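Choline dehydrogenase and related flavoproteins (Aspergillus oryzae, PDB 3Q9T) oxidises formate as a flavoenzyme of the glucose-methanol-choline oxidoreductase family, with 8-formyl-FAD at its catalytic site. Local coordinates at residues Tyr67-Arg73 with Gln443-Asn449. Where two conformers were deposited one is given. Residues are numbered along the deposited sequence.
Sequences YKTTMVR and QPNINLN
Strands 67-70 and 445-447 run in the same sense, inclined at 40° with axes 4.7 Å apart, and share a single parallel bridge, Thr70 with Asn447 (CA-CA 4.6 Å). Both backbone groups of Thr70 are satisfied here: its N donates to Ile446 O (2.8 Å), and its O accepts from Leu448 N (2.8 Å). Toward Tyr67 the backbones diverge and Gln443 (chi1 p) fills the gap. Its carboxamide clamps both backbone groups of Lys68: OE1 accepts from Lys68 N (2.9 Å), while NE2 donates to Lys68 O (2.7 Å) and to Pro444 O (3.1 Å). A water links Lys68 O to Ile446 N, 2.9 Å from each. Thr69 CB meets Ile446 CB at 3.5 Å. The chain turns at Met71 (phi/psi -83/-46), so Val72-Arg73 leave the direction of strand 67-70. Asn447 OD1 accepts from Asn449 N (3.0 Å), an Asx turn; Asn449 ND2 hydrogen-bonds to Asp429 O. A water accepts from Arg73 N (2.9 Å) and lies 2.8 Å from Asn449 OD1. Arg73 NE forms a salt bridge with Glu78 of its own chain, Lys68 NZ with Glu78 of the second subunit. Tyr67 OH hydrogen-bonds to FAD-binding Glu270. Thus a single parallel bridge, continued by a glutamine side-chain amide, joins hairpin 67-81 to edge strand 445-447 beside the FAD site of a GMC oxidoreductase.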
loop_
_atom_site.group_PDB
_atom_site.type_symbol
_atom_site.label_atom_id
_atom_site.label_comp_id
_atom_site.label_asym_id
_atom_site.label_seq_id
_atom_site.Cartn_x
_atom_site.Cartn_y
_atom_site.Cartn_z
ATOM N N TYR A 67 -13.190 -5.180 -0.252
ATOM C CA TYR A 67 -12.810 -3.901 0.332
ATOM C C TYR A 67 -11.320 -3.572 0.218
ATOM O O TYR A 67 -10.447 -4.444 0.369
ATOM C CB TYR A 67 -13.164 -3.877 1.819
ATOM C CG TYR A 67 -14.624 -4.073 2.131
ATOM C CD1 TYR A 67 -15.576 -3.161 1.696
ATOM C CD2 TYR A 67 -15.054 -5.157 2.900
ATOM C CE1 TYR A 67 -16.923 -3.331 1.994
ATOM C CE2 TYR A 67 -16.390 -5.334 3.197
ATOM C CZ TYR A 67 -17.317 -4.417 2.742
ATOM O OH TYR A 67 -18.638 -4.581 3.037
ATOM N N LYS A 68 -11.040 -2.294 -0.001
ATOM C CA LYS A 68 -9.736 -1.739 0.321
ATOM C C LYS A 68 -9.635 -1.638 1.837
ATOM O O LYS A 68 -10.593 -1.205 2.488
ATOM C CB LYS A 68 -9.605 -0.330 -0.256
ATOM C CG LYS A 68 -9.612 -0.258 -1.785
ATOM C CD LYS A 68 -9.547 1.188 -2.233
ATOM C CE LYS A 68 -9.179 1.304 -3.710
ATOM N NZ LYS A 68 -9.229 2.737 -4.131
ATOM N N THR A 69 -8.500 -2.051 2.403
ATOM C CA THR A 69 -8.218 -1.758 3.802
ATOM C C THR A 69 -6.738 -1.602 4.123
ATOM O O THR A 69 -5.888 -2.279 3.553
ATOM C CB THR A 69 -8.900 -2.760 4.824
ATOM O OG1 THR A 69 -7.939 -3.672 5.351
ATOM C CG2 THR A 69 -10.036 -3.496 4.220
ATOM N N THR A 70 -6.447 -0.683 5.037
ATOM C CA THR A 70 -5.089 -0.463 5.516
ATOM C C THR A 70 -4.703 -1.574 6.487
ATOM O O THR A 70 -5.346 -1.764 7.532
ATOM C CB THR A 70 -4.958 0.906 6.233
ATOM O OG1 THR A 70 -5.241 1.962 5.313
ATOM C CG2 THR A 70 -3.545 1.101 6.826
ATOM N N MET A 71 -3.645 -2.294 6.135
ATOM C CA MET A 71 -3.185 -3.445 6.902
ATOM C C MET A 71 -2.314 -2.994 8.053
ATOM O O MET A 71 -2.461 -3.457 9.185
ATOM C CB MET A 71 -2.404 -4.395 5.994
ATOM C CG MET A 71 -3.263 -5.009 4.881
ATOM S SD MET A 71 -4.357 -6.318 5.500
ATOM C CE MET A 71 -5.865 -5.894 4.638
ATOM N N VAL A 72 -1.388 -2.096 7.751
ATOM C CA VAL A 72 -0.567 -1.503 8.777
ATOM C C VAL A 72 -0.371 -0.023 8.545
ATOM O O VAL A 72 -0.266 0.433 7.405
ATOM C CB VAL A 72 0.774 -2.281 9.013
ATOM C CG1 VAL A 72 0.982 -3.352 7.971
ATOM C CG2 VAL A 72 1.953 -1.348 9.115
ATOM N N ARG A 73 -0.376 0.718 9.648
ATOM C CA ARG A 73 -0.178 2.153 9.641
ATOM C C ARG A 73 0.723 2.517 10.812
ATOM O O ARG A 73 0.246 2.891 11.876
ATOM C CB ARG A 73 -1.523 2.887 9.750
ATOM C CG ARG A 73 -1.404 4.404 9.610
ATOM C CD ARG A 73 -2.770 5.086 9.615
ATOM N NE ARG A 73 -3.458 4.910 8.341
ATOM C CZ ARG A 73 -4.779 4.974 8.186
ATOM N NH1 ARG A 73 -5.317 4.814 6.979
ATOM N NH2 ARG A 73 -5.569 5.200 9.234
ATOM N N GLN A 443 -17.728 1.992 0.616
ATOM C CA GLN A 443 -17.160 1.202 1.697
ATOM C C GLN A 443 -16.745 2.111 2.857
ATOM O O GLN A 443 -16.334 3.255 2.649
ATOM C CB GLN A 443 -15.985 0.368 1.198
ATOM C CG GLN A 443 -14.730 1.157 0.872
ATOM C CD GLN A 443 -13.528 0.255 0.865
ATOM O OE1 GLN A 443 -13.269 -0.430 -0.123
ATOM N NE2 GLN A 443 -12.808 0.205 1.982
ATOM N N PRO A 444 -16.892 1.619 4.092
ATOM C CA PRO A 444 -16.335 2.427 5.175
ATOM C C PRO A 444 -14.814 2.370 5.040
ATOM O O PRO A 444 -14.280 1.500 4.332
ATOM C CB PRO A 444 -16.788 1.674 6.429
ATOM C CG PRO A 444 -16.831 0.240 5.984
ATOM C CD PRO A 444 -17.334 0.290 4.554
ATOM N N ASN A 445 -14.119 3.297 5.691
ATOM C CA ASN A 445 -12.667 3.238 5.729
ATOM C C ASN A 445 -12.220 2.278 6.825
ATOM O O ASN A 445 -12.811 2.232 7.907
ATOM C CB ASN A 445 -12.063 4.630 5.903
ATOM C CG ASN A 445 -12.084 5.432 4.615
ATOM O OD1 ASN A 445 -12.054 4.870 3.518
ATOM N ND2 ASN A 445 -12.150 6.747 4.741
ATOM N N ILE A 446 -11.194 1.491 6.525
ATOM C CA ILE A 446 -10.812 0.380 7.382
ATOM C C ILE A 446 -9.310 0.377 7.623
ATOM O O ILE A 446 -8.518 0.228 6.691
ATOM C CB ILE A 446 -11.239 -0.996 6.760
ATOM C CG1 ILE A 446 -12.717 -0.970 6.327
ATOM C CG2 ILE A 446 -10.951 -2.145 7.730
ATOM C CD1 ILE A 446 -13.226 -2.268 5.694
ATOM N N ASN A 447 -8.934 0.554 8.883
ATOM C CA ASN A 447 -7.553 0.419 9.315
ATOM C C ASN A 447 -7.415 -0.693 10.364
ATOM O O ASN A 447 -8.034 -0.614 11.429
ATOM C CB ASN A 447 -7.051 1.739 9.883
ATOM C CG ASN A 447 -5.667 1.620 10.464
ATOM O OD1 ASN A 447 -4.910 0.735 10.091
ATOM N ND2 ASN A 447 -5.339 2.490 11.411
ATOM N N LEU A 448 -6.637 -1.734 10.049
ATOM C CA LEU A 448 -6.479 -2.891 10.942
ATOM C C LEU A 448 -5.378 -2.685 11.973
ATOM O O LEU A 448 -5.300 -3.401 12.962
ATOM C CB LEU A 448 -6.170 -4.164 10.139
ATOM C CG LEU A 448 -7.292 -4.709 9.259
ATOM C CD1 LEU A 448 -6.806 -5.840 8.375
ATOM C CD2 LEU A 448 -8.437 -5.162 10.149
ATOM N N ASN A 449 -4.490 -1.739 11.694
ATOM C CA ASN A 449 -3.464 -1.350 12.641
ATOM C C ASN A 449 -2.601 -2.523 13.107
ATOM O O ASN A 449 -2.222 -2.603 14.275
ATOM C CB ASN A 449 -4.091 -0.620 13.828
ATOM C CG ASN A 449 -3.075 0.192 14.619
ATOM O OD1 ASN A 449 -2.156 0.778 14.045
ATOM N ND2 ASN A 449 -3.233 0.224 15.944
HETATM O O HOH W 1 -10.069 1.305 3.848
HETATM O O HOH W 2 -7.722 2.670 4.640
HETATM O O HOH W 3 -0.204 -0.233 12.357
HETATM O O HOH W 4 -2.484 3.253 13.103
HETATM O O HOH W 5 0.315 1.871 14.411
#